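Annexin B22 (Schistosoma mansoni, PDB 4MDU) binds acidic phospholipid membranes in a calcium-dependent manner, aggregates liposomes when calcium is present and probably promotes membrane fusion. Local coordinates at residues 342-347 with 354-359. Sequence-based numbering, arbitrary orientation.
Sequences AVKDDT and TLCVLM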
loop_
_atom_site.group_PDB
_atom_site.type_symbol
_atom_site.label_atom_id
_atom_site.label_comp_id
_atom_site.label_asym_id
_atom_site.label_seq_id
_atom_site.Cartn_x
_atom_site.Cartn_y
_atom_site.Cartn_z
ATOM N N ALA B 342 6.743 -14.571 -18.012
ATOM C CA ALA B 342 7.069 -13.709 -16.869
ATOM C C ALA B 342 7.418 -14.591 -15.677
ATOM O O ALA B 342 8.338 -14.304 -14.913
ATOM C CB ALA B 342 5.923 -12.792 -16.531
ATOM N N VAL B 343 6.694 -15.694 -15.553
ATOM C CA VAL B 343 6.864 -16.587 -14.417
ATOM C C VAL B 343 8.208 -17.297 -14.515
ATOM O O VAL B 343 8.932 -17.436 -13.521
ATOM C CB VAL B 343 5.689 -17.603 -14.308
ATOM C CG1 VAL B 343 6.029 -18.722 -13.308
ATOM C CG2 VAL B 343 4.409 -16.869 -13.895
ATOM N N LYS B 344 8.540 -17.730 -15.723
ATOM C CA LYS B 344 9.834 -18.364 -15.990
ATOM C C LYS B 344 10.974 -17.407 -15.702
ATOM O O LYS B 344 12.022 -17.809 -15.190
ATOM C CB LYS B 344 9.919 -18.850 -17.434
ATOM C CG LYS B 344 9.063 -20.077 -17.722
ATOM C CD LYS B 344 9.152 -20.450 -19.192
ATOM C CE LYS B 344 8.376 -21.715 -19.513
ATOM N NZ LYS B 344 8.602 -22.084 -20.962
ATOM N N ASP B 345 10.767 -16.130 -15.996
ATOM C CA ASP B 345 11.821 -15.153 -15.726
ATOM C C ASP B 345 12.011 -14.831 -14.249
ATOM O O ASP B 345 13.096 -14.438 -13.847
ATOM C CB ASP B 345 11.606 -13.876 -16.527
ATOM C CG ASP B 345 11.830 -14.087 -18.014
ATOM O OD1 ASP B 345 12.315 -15.178 -18.391
ATOM O OD2 ASP B 345 11.531 -13.167 -18.804
ATOM N N ASP B 346 10.970 -15.009 -13.440
ATOM C CA ASP B 346 11.027 -14.606 -12.039
ATOM C C ASP B 346 11.383 -15.764 -11.115
ATOM O O ASP B 346 11.749 -15.548 -9.965
ATOM C CB ASP B 346 9.687 -13.997 -11.599
ATOM C CG ASP B 346 9.736 -13.449 -10.180
ATOM O OD1 ASP B 346 10.321 -12.367 -10.001
ATOM O OD2 ASP B 346 9.198 -14.093 -9.244
ATOM N N THR B 347 11.279 -16.990 -11.619
ATOM C CA THR B 347 11.514 -18.176 -10.798
ATOM C C THR B 347 12.505 -19.144 -11.457
ATOM O O THR B 347 12.871 -18.958 -12.612
ATOM C CB THR B 347 10.195 -18.926 -10.586
ATOM O OG1 THR B 347 9.741 -19.427 -11.846
ATOM C CG2 THR B 347 9.134 -17.970 -10.026
ATOM N N THR B 354 7.011 -26.422 -11.527
ATOM C CA THR B 354 5.701 -26.645 -10.921
ATOM C C THR B 354 4.716 -25.547 -11.315
ATOM O O THR B 354 3.603 -25.835 -11.723
ATOM C CB THR B 354 5.777 -26.724 -9.390
ATOM O OG1 THR B 354 6.678 -27.770 -8.996
ATOM C CG2 THR B 354 4.383 -27.006 -8.816
ATOM N N LEU B 355 5.133 -24.287 -11.208
ATOM C CA LEU B 355 4.255 -23.176 -11.575
ATOM C C LEU B 355 3.837 -23.258 -13.041
ATOM O O LEU B 355 2.678 -22.994 -13.378
ATOM C CB LEU B 355 4.930 -21.834 -11.305
ATOM C CG LEU B 355 5.385 -21.555 -9.867
ATOM C CD1 LEU B 355 5.876 -20.132 -9.756
ATOM C CD2 LEU B 355 4.251 -21.803 -8.857
ATOM N N CYS B 356 4.782 -23.616 -13.912
ATOM C CA CYS B 356 4.495 -23.702 -15.346
ATOM C C CYS B 356 3.453 -24.778 -15.631
ATOM O O CYS B 356 2.596 -24.613 -16.498
ATOM C CB CYS B 356 5.791 -23.963 -16.149
ATOM S SG CYS B 356 6.886 -22.517 -16.113
ATOM N N VAL B 357 3.526 -25.881 -14.897
ATOM C CA VAL B 357 2.615 -26.987 -15.123
ATOM C C VAL B 357 1.200 -26.613 -14.663
ATOM O O VAL B 357 0.228 -26.956 -15.309
ATOM C CB VAL B 357 3.114 -28.246 -14.424
ATOM C CG1 VAL B 357 2.030 -29.336 -14.381
ATOM C CG2 VAL B 357 4.349 -28.747 -15.137
ATOM N N LEU B 358 1.104 -25.881 -13.560
ATOM C CA LEU B 358 -0.180 -25.370 -13.114
ATOM C C LEU B 358 -0.878 -24.608 -14.246
ATOM O O LEU B 358 -2.084 -24.734 -14.416
ATOM C CB LEU B 358 -0.019 -24.478 -11.880
ATOM C CG LEU B 358 0.334 -25.145 -10.550
ATOM C CD1 LEU B 358 0.643 -24.075 -9.510
ATOM C CD2 LEU B 358 -0.799 -26.051 -10.061
ATOM N N MET B 359 -0.128 -23.825 -15.017
ATOM C CA MET B 359 -0.729 -23.027 -16.095
ATOM C C MET B 359 -1.002 -23.859 -17.347
ATOM O O MET B 359 -1.628 -23.384 -18.297
ATOM C CB MET B 359 0.172 -21.850 -16.459
ATOM C CG MET B 359 0.222 -20.732 -15.422
ATOM S SD MET B 359 1.481 -19.485 -15.838
ATOM C CE MET B 359 2.987 -20.351 -15.414
#
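V343 of helix 339-346 packs against both L355 and M359, four residues apart in 354-359. Its CG1 branch, anti to the backbone N (chi1 168°), meets L355 CD1 at 3.8 Å, the two side chains crossing at about a right angle. M359 approaches V343 tip to tip: the bend at its thioether (chi3 -75°) turns the methyl back, and M359 CE stops 4.0 Å from V343 CB. Just past the end of helix 339-346, T347 adds its methyl to the same buried cluster, T347 CG2 lying 3.9 Å from L355 CD1. The T347 hydroxyl turns back to the last turn of that helix, where T347 OG1 donates to V343 O over 2.7 Å from above the carbonyl plane, while D346 N reaches that oxygen from the opposite face. L312 of helix 311-320 touches both T347 and L355. The pair is consistent with the fourth and fifth (D and E) helices of a five-helix annexin repeat.

The more solvent-accessible side is that of K344, whose methylenes nevertheless pack closely on a buried sulfur: K344 CG lies 3.6 Å and K344 CE 3.8 Å from C356 SG. D346, next to T347 and a ligand of two calcium ions, accepts a hydrogen bond from G304 N in the apo structure. With no hydrogen bond between the two segments, their direct association rests on van der Waals contact among methyl, methylene and sulfur groups; T347 OG1 bonds within 342-347, and the K344-E361 salt bridge adds a polar tie just beyond 354-359, at the open edge.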